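Long-range contact in globin domain-containing protein (Pseudomonas aeruginosa, PDB 1TU9), which binds heme and belongs to the globin family, so it probably binds oxygen, although its role in the bacterium is not established: residues 29-41 with 84-97. Sequence-based numbering, arbitrary orientation.
Sequences HFLASSPQIRAKF and LDIRPELYDLWLDA. With HEM (protoporphyrin IX containing Fe), chain B; PPI (propanoic acid), chain C; EDO (1,2-ethanediol), chain D.
Phe30 and Trp94 meet edge-to-face in the heme pocket of a globin fold. Phe30 lies on helix 22-32 and Trp94 on helix 90-105. The Trp94 edge points at one face of the Phe30 ring, with the planes at 90°. Ile37 CG2 covers a Phe30 face, 3.7 Å above the ring plane. At the far end of the ring, Phe30 CZ touches the heme methyl CMC. One face of the Trp94 indole packs on the heme vinyl at CAB. Its edge meets the propanoic acid, whose O1 binds the iron at 1.9 Å; His79 is the axial protein ligand.

Ala97 CB packs against Phe30 N at 3.6 Å, and the helices approach closely here, with the two CA atoms 5.1 Å apart. Ile37 CD1 touches both Leu90 CD2 and HEM CBC. Leu93 CD1 lies against Ser34 CB and Ser33 OG. Ser34 is the N-cap of helix 35-40; its OG accepts from Gln36 N.

Lys40 can be followed from its root. CB and CG lie against the heme vinyl at CBC. The chain bends at chi2 (-73°), then runs extended away from the heme. Lys40 CD touches Ile86 CD1 at 3.8 Å, and CE passes Asp85 O. NZ donates two hydrogen bonds to the backbone carbonyls of Leu84 and Asp85 and a third to a water. These tie the end of helix 35-40 to residues 84-85. The bond from Lys40 NZ to Leu84 O is 2.9 Å and lies in the carbonyl plane. The one to Asp85 O is equally short, but NZ stands 42° above the carbonyl plane.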
loop_
_atom_site.group_PDB
_atom_site.type_symbol
_atom_site.label_atom_id
_atom_site.label_comp_id
_atom_site.label_asym_id
_atom_site.label_seq_id
_atom_site.Cartn_x
_atom_site.Cartn_y
_atom_site.Cartn_z
ATOM N N HIS A 29 10.518 5.094 -4.329
ATOM C CA HIS A 29 10.731 3.732 -4.808
ATOM C C HIS A 29 9.645 3.307 -5.810
ATOM O O HIS A 29 9.924 2.664 -6.813
ATOM C CB HIS A 29 10.720 2.733 -3.661
ATOM C CG HIS A 29 11.740 2.999 -2.605
ATOM N ND1 HIS A 29 13.035 3.374 -2.880
ATOM C CD2 HIS A 29 11.663 2.880 -1.262
ATOM C CE1 HIS A 29 13.705 3.493 -1.744
ATOM N NE2 HIS A 29 12.892 3.210 -0.748
ATOM N N PHE A 30 8.404 3.651 -5.499
ATOM C CA PHE A 30 7.265 3.256 -6.319
ATOM C C PHE A 30 7.348 3.910 -7.708
ATOM O O PHE A 30 7.233 3.234 -8.732
ATOM C CB PHE A 30 5.986 3.644 -5.575
ATOM C CG PHE A 30 4.696 3.132 -6.196
ATOM C CD1 PHE A 30 4.606 1.900 -6.824
ATOM C CD2 PHE A 30 3.547 3.878 -6.065
ATOM C CE1 PHE A 30 3.381 1.450 -7.354
ATOM C CE2 PHE A 30 2.334 3.427 -6.574
ATOM C CZ PHE A 30 2.263 2.208 -7.206
ATOM N N LEU A 31 7.583 5.211 -7.742
ATOM C CA LEU A 31 7.729 5.920 -9.014
ATOM C C LEU A 31 8.904 5.379 -9.824
ATOM O O LEU A 31 8.815 5.253 -11.045
ATOM C CB LEU A 31 7.924 7.416 -8.782
ATOM C CG LEU A 31 6.737 8.161 -8.204
ATOM C CD1 LEU A 31 7.149 9.535 -7.671
ATOM C CD2 LEU A 31 5.714 8.285 -9.261
ATOM N N ALA A 32 10.006 5.048 -9.152
ATOM C CA ALA A 32 11.205 4.576 -9.840
ATOM C C ALA A 32 11.002 3.209 -10.477
ATOM O O ALA A 32 11.720 2.847 -11.409
ATOM C CB ALA A 32 12.366 4.525 -8.874
ATOM N N SER A 33 10.032 2.447 -9.982
ATOM C CA SER A 33 9.864 1.059 -10.393
ATOM C C SER A 33 9.358 0.859 -11.821
ATOM O O SER A 33 9.594 -0.190 -12.401
ATOM C CB SER A 33 8.949 0.322 -9.414
ATOM O OG SER A 33 7.601 0.702 -9.549
ATOM N N SER A 34 8.691 1.850 -12.400
ATOM C CA SER A 34 8.134 1.703 -13.740
ATOM C C SER A 34 7.688 3.029 -14.309
ATOM O O SER A 34 7.098 3.844 -13.587
ATOM C CB SER A 34 6.926 0.768 -13.713
ATOM O OG SER A 34 6.234 0.800 -14.955
ATOM N N PRO A 35 7.889 3.236 -15.616
ATOM C CA PRO A 35 7.335 4.428 -16.261
ATOM C C PRO A 35 5.817 4.469 -16.177
ATOM O O PRO A 35 5.251 5.550 -16.232
ATOM C CB PRO A 35 7.775 4.278 -17.725
ATOM C CG PRO A 35 8.026 2.862 -17.905
ATOM C CD PRO A 35 8.590 2.376 -16.598
ATOM N N GLN A 36 5.155 3.326 -16.052
ATOM C CA GLN A 36 3.706 3.319 -15.912
ATOM C C GLN A 36 3.253 4.010 -14.633
ATOM O O GLN A 36 2.213 4.667 -14.613
ATOM C CB GLN A 36 3.160 1.900 -15.919
ATOM C CG GLN A 36 3.311 1.169 -17.243
ATOM C CD GLN A 36 2.741 -0.230 -17.190
ATOM O OE1 GLN A 36 1.581 -0.424 -16.832
ATOM N NE2 GLN A 36 3.565 -1.216 -17.525
ATOM N N ILE A 37 4.017 3.847 -13.562
ATOM C CA ILE A 37 3.686 4.477 -12.293
ATOM C C ILE A 37 3.917 5.979 -12.387
ATOM O O ILE A 37 3.078 6.762 -11.969
ATOM C CB ILE A 37 4.520 3.891 -11.131
ATOM C CG1 ILE A 37 4.403 2.374 -11.055
ATOM C CG2 ILE A 37 4.084 4.508 -9.807
ATOM C CD1 ILE A 37 3.027 1.863 -10.974
ATOM N N ARG A 38 5.054 6.370 -12.946
ATOM C CA ARG A 38 5.323 7.789 -13.149
ATOM C C ARG A 38 4.235 8.460 -13.986
ATOM O O ARG A 38 3.800 9.565 -13.670
ATOM C CB ARG A 38 6.679 7.982 -13.805
ATOM C CG ARG A 38 7.784 7.545 -12.906
ATOM C CD ARG A 38 9.176 7.835 -13.401
ATOM N NE ARG A 38 9.578 7.090 -14.599
ATOM C CZ ARG A 38 10.145 5.887 -14.608
ATOM N NH1 ARG A 38 10.323 5.193 -13.498
ATOM N NH2 ARG A 38 10.518 5.356 -15.764
ATOM N N ALA A 39 3.769 7.793 -15.037
ATOM C CA ALA A 39 2.715 8.371 -15.887
ATOM C C ALA A 39 1.414 8.552 -15.124
ATOM O O ALA A 39 0.717 9.553 -15.288
ATOM C CB ALA A 39 2.492 7.499 -17.121
ATOM N N LYS A 40 1.085 7.596 -14.268
ATOM C CA LYS A 40 -0.159 7.681 -13.528
ATOM C C LYS A 40 -0.169 8.860 -12.558
ATOM O O LYS A 40 -1.226 9.460 -12.332
ATOM C CB LYS A 40 -0.426 6.383 -12.772
ATOM C CG LYS A 40 -0.957 5.245 -13.615
ATOM C CD LYS A 40 -2.404 5.451 -14.036
ATOM C CE LYS A 40 -2.848 4.331 -14.944
ATOM N NZ LYS A 40 -4.158 4.601 -15.563
ATOM N N PHE A 41 0.993 9.177 -11.975
ATOM C CA PHE A 41 1.095 10.203 -10.932
ATOM C C PHE A 41 1.628 11.550 -11.437
ATOM O O PHE A 41 1.892 12.448 -10.646
ATOM C CB PHE A 41 1.974 9.693 -9.780
ATOM C CG PHE A 41 1.308 8.657 -8.928
ATOM C CD1 PHE A 41 1.732 7.343 -8.933
ATOM C CD2 PHE A 41 0.239 9.002 -8.119
ATOM C CE1 PHE A 41 1.096 6.394 -8.138
ATOM C CE2 PHE A 41 -0.389 8.064 -7.331
ATOM C CZ PHE A 41 0.042 6.757 -7.336
ATOM N N LEU A 84 -9.714 4.855 -12.226
ATOM C CA LEU A 84 -8.303 5.233 -12.337
ATOM C C LEU A 84 -7.541 4.343 -13.318
ATOM O O LEU A 84 -6.544 4.765 -13.909
ATOM C CB LEU A 84 -7.606 5.201 -10.972
ATOM C CG LEU A 84 -7.986 6.339 -10.010
ATOM C CD1 LEU A 84 -7.518 6.048 -8.612
ATOM C CD2 LEU A 84 -7.410 7.665 -10.494
ATOM N N ASP A 85 -8.009 3.112 -13.482
ATOM C CA ASP A 85 -7.461 2.131 -14.430
ATOM C C ASP A 85 -6.049 1.703 -14.033
ATOM O O ASP A 85 -5.071 1.981 -14.730
ATOM C CB ASP A 85 -7.548 2.639 -15.879
ATOM C CG ASP A 85 -7.233 1.576 -16.892
ATOM O OD1 ASP A 85 -7.093 0.398 -16.521
ATOM O OD2 ASP A 85 -7.133 1.851 -18.108
ATOM N N ILE A 86 -5.976 0.966 -12.929
ATOM C CA ILE A 86 -4.715 0.484 -12.374
ATOM C C ILE A 86 -4.642 -1.022 -12.618
ATOM O O ILE A 86 -5.346 -1.794 -11.983
ATOM C CB ILE A 86 -4.629 0.793 -10.864
ATOM C CG1 ILE A 86 -4.847 2.291 -10.598
ATOM C CG2 ILE A 86 -3.304 0.286 -10.304
ATOM C CD1 ILE A 86 -3.987 3.238 -11.411
ATOM N N ARG A 87 -3.790 -1.423 -13.555
ATOM C CA ARG A 87 -3.668 -2.830 -13.923
ATOM C C ARG A 87 -3.164 -3.653 -12.741
ATOM O O ARG A 87 -2.316 -3.183 -11.971
ATOM C CB ARG A 87 -2.732 -2.995 -15.121
ATOM C CG ARG A 87 -3.369 -2.527 -16.408
ATOM C CD ARG A 87 -2.436 -2.440 -17.594
ATOM N NE ARG A 87 -3.002 -1.570 -18.625
ATOM C CZ ARG A 87 -2.353 -1.145 -19.707
ATOM N NH1 ARG A 87 -1.092 -1.503 -19.932
ATOM N NH2 ARG A 87 -2.974 -0.351 -20.572
ATOM N N PRO A 88 -3.689 -4.867 -12.575
ATOM C CA PRO A 88 -3.299 -5.706 -11.434
ATOM C C PRO A 88 -1.787 -5.873 -11.240
ATOM O O PRO A 88 -1.346 -5.921 -10.098
ATOM C CB PRO A 88 -3.980 -7.044 -11.746
ATOM C CG PRO A 88 -5.213 -6.620 -12.463
ATOM C CD PRO A 88 -4.767 -5.496 -13.365
ATOM N N GLU A 89 -1.006 -5.913 -12.314
ATOM C CA GLU A 89 0.441 -6.091 -12.193
ATOM C C GLU A 89 1.110 -4.976 -11.380
ATOM O O GLU A 89 2.157 -5.182 -10.761
ATOM C CB GLU A 89 1.098 -6.178 -13.579
ATOM C CG GLU A 89 0.972 -7.524 -14.278
ATOM C CD GLU A 89 1.650 -7.545 -15.643
ATOM O OE1 GLU A 89 2.765 -6.984 -15.768
ATOM O OE2 GLU A 89 1.085 -8.130 -16.597
ATOM N N LEU A 90 0.519 -3.791 -11.365
ATOM C CA LEU A 90 1.137 -2.653 -10.696
ATOM C C LEU A 90 1.146 -2.792 -9.177
ATOM O O LEU A 90 1.970 -2.174 -8.509
ATOM C CB LEU A 90 0.487 -1.339 -11.137
ATOM C CG LEU A 90 0.593 -1.075 -12.651
ATOM C CD1 LEU A 90 -0.016 0.271 -12.978
ATOM C CD2 LEU A 90 2.041 -1.148 -13.158
ATOM N N TYR A 91 0.260 -3.604 -8.620
ATOM C CA TYR A 91 0.222 -3.794 -7.166
ATOM C C TYR A 91 1.450 -4.532 -6.651
ATOM O O TYR A 91 1.847 -4.342 -5.499
ATOM C CB TYR A 91 -1.068 -4.497 -6.719
ATOM C CG TYR A 91 -2.266 -3.644 -6.965
ATOM C CD1 TYR A 91 -2.933 -3.702 -8.172
ATOM C CD2 TYR A 91 -2.699 -2.733 -6.025
ATOM C CE1 TYR A 91 -4.014 -2.891 -8.427
ATOM C CE2 TYR A 91 -3.773 -1.916 -6.258
ATOM C CZ TYR A 91 -4.431 -1.984 -7.475
ATOM O OH TYR A 91 -5.502 -1.156 -7.718
ATOM N N ASP A 92 2.070 -5.360 -7.475
ATOM C CA ASP A 92 3.292 -6.032 -7.055
ATOM C C ASP A 92 4.396 -4.996 -6.869
ATOM O O ASP A 92 5.221 -5.107 -5.960
ATOM C CB ASP A 92 3.713 -7.087 -8.084
ATOM C CG ASP A 92 2.614 -8.104 -8.378
ATOM O OD1 ASP A 92 1.673 -8.255 -7.573
ATOM O OD2 ASP A 92 2.623 -8.808 -9.406
ATOM N N LEU A 93 4.424 -3.991 -7.737
ATOM C CA LEU A 93 5.389 -2.897 -7.613
ATOM C C LEU A 93 5.107 -2.027 -6.398
ATOM O O LEU A 93 6.040 -1.580 -5.716
ATOM C CB LEU A 93 5.400 -2.052 -8.884
ATOM C CG LEU A 93 5.744 -2.776 -10.187
ATOM C CD1 LEU A 93 5.640 -1.807 -11.346
ATOM C CD2 LEU A 93 7.120 -3.417 -10.120
ATOM N N TRP A 94 3.832 -1.801 -6.109
ATOM C CA TRP A 94 3.420 -1.073 -4.914
ATOM C C TRP A 94 3.916 -1.795 -3.665
ATOM O O TRP A 94 4.520 -1.198 -2.772
ATOM C CB TRP A 94 1.892 -0.958 -4.921
ATOM C CG TRP A 94 1.287 -0.161 -3.802
ATOM C CD1 TRP A 94 0.935 1.156 -3.830
ATOM C CD2 TRP A 94 0.918 -0.630 -2.495
ATOM N NE1 TRP A 94 0.404 1.538 -2.622
ATOM C CE2 TRP A 94 0.390 0.459 -1.780
ATOM C CE3 TRP A 94 1.003 -1.861 -1.842
ATOM C CZ2 TRP A 94 -0.060 0.352 -0.466
ATOM C CZ3 TRP A 94 0.547 -1.964 -0.536
ATOM C CH2 TRP A 94 0.022 -0.869 0.134
ATOM N N LEU A 95 3.701 -3.099 -3.619
ATOM C CA LEU A 95 4.076 -3.866 -2.444
ATOM C C LEU A 95 5.590 -3.931 -2.298
ATOM O O LEU A 95 6.117 -3.806 -1.190
ATOM C CB LEU A 95 3.444 -5.264 -2.480
ATOM C CG LEU A 95 3.630 -6.101 -1.210
ATOM C CD1 LEU A 95 3.090 -5.380 0.021
ATOM C CD2 LEU A 95 2.906 -7.423 -1.416
ATOM N N ASP A 96 6.308 -4.101 -3.396
ATOM C CA ASP A 96 7.765 -4.096 -3.326
ATOM C C ASP A 96 8.291 -2.760 -2.776
ATOM O O ASP A 96 9.214 -2.735 -1.974
ATOM C CB ASP A 96 8.408 -4.321 -4.696
ATOM C CG ASP A 96 8.222 -5.709 -5.238
ATOM O OD1 ASP A 96 7.900 -6.639 -4.486
ATOM O OD2 ASP A 96 8.423 -5.931 -6.449
ATOM N N ALA A 97 7.709 -1.650 -3.216
ATOM C CA ALA A 97 8.149 -0.331 -2.781
ATOM C C ALA A 97 7.855 -0.141 -1.293
ATOM O O ALA A 97 8.675 0.423 -0.547
ATOM C CB ALA A 97 7.469 0.746 -3.612
HETATM C CHA HEM B . -5.593 7.358 -5.602
HETATM C CHB HEM B . -4.815 3.963 -2.098
HETATM C CHC HEM B . -2.649 1.239 -5.324
HETATM C CHD HEM B . -2.573 4.873 -8.494
HETATM C C1A HEM B . -5.632 6.625 -4.411
HETATM C C2A HEM B . -6.360 6.987 -3.202
HETATM C C3A HEM B . -6.143 6.081 -2.248
HETATM C C4A HEM B . -5.263 5.069 -2.782
HETATM C CMA HEM B . -6.737 6.101 -0.821
HETATM C CAA HEM B . -7.252 8.225 -3.064
HETATM C CBA HEM B . -8.720 7.777 -3.015
HETATM C CGA HEM B . -9.070 6.738 -4.062
HETATM O O1A HEM B . -9.063 7.070 -5.270
HETATM O O2A HEM B . -9.376 5.567 -3.705
HETATM C C1B HEM B . -4.180 2.891 -2.648
HETATM C C2B HEM B . -3.800 1.634 -2.018
HETATM C C3B HEM B . -3.202 0.868 -2.925
HETATM C C4B HEM B . -3.185 1.657 -4.158
HETATM C CMB HEM B . -4.040 1.277 -0.532
HETATM C CAB HEM B . -2.597 -0.550 -2.730
HETATM C CBB HEM B . -3.200 -1.497 -2.005
HETATM C C1C HEM B . -2.384 2.029 -6.416
HETATM C C2C HEM B . -1.521 1.623 -7.478
HETATM C C3C HEM B . -1.460 2.622 -8.350
HETATM C C4C HEM B . -2.309 3.683 -7.867
HETATM C CMC HEM B . -0.819 0.264 -7.533
HETATM C CAC HEM B . -0.649 2.584 -9.650
HETATM C CBC HEM B . -0.095 3.668 -10.173
HETATM C C1D HEM B . -3.390 5.866 -8.047
HETATM C C2D HEM B . -3.626 7.076 -8.768
HETATM C C3D HEM B . -4.557 7.882 -7.898
HETATM C C4D HEM B . -4.795 7.080 -6.710
HETATM C CMD HEM B . -3.045 7.464 -10.131
HETATM C CAD HEM B . -5.052 9.287 -8.262
HETATM C CBD HEM B . -3.909 10.290 -8.025
HETATM C CGD HEM B . -4.301 11.687 -8.469
HETATM O O1D HEM B . -4.429 11.909 -9.701
HETATM O O2D HEM B . -4.499 12.585 -7.605
HETATM N NA HEM B . -4.983 5.451 -4.093
HETATM N NB HEM B . -3.799 2.871 -3.968
HETATM N NC HEM B . -2.859 3.297 -6.662
HETATM N ND HEM B . -4.087 5.896 -6.856
HETATM FE FE HEM B . -4.035 4.455 -5.420
HETATM C C1 PPI C . -1.638 5.565 -4.413
HETATM C C2 PPI C . -0.962 4.252 -4.275
HETATM C C3 PPI C . 0.402 4.529 -3.799
HETATM O O1 PPI C . -2.752 5.668 -4.818
HETATM O O2 PPI C . -0.970 6.689 -4.102
HETATM C C1 EDO D . -5.092 11.679 -13.139
HETATM O O1 EDO D . -3.953 12.489 -13.334
HETATM C C2 EDO D . -4.703 10.319 -12.585
HETATM O O2 EDO D . -3.928 9.558 -13.504
HETATM O O HOH W 1 -3.985 2.787 -17.730
#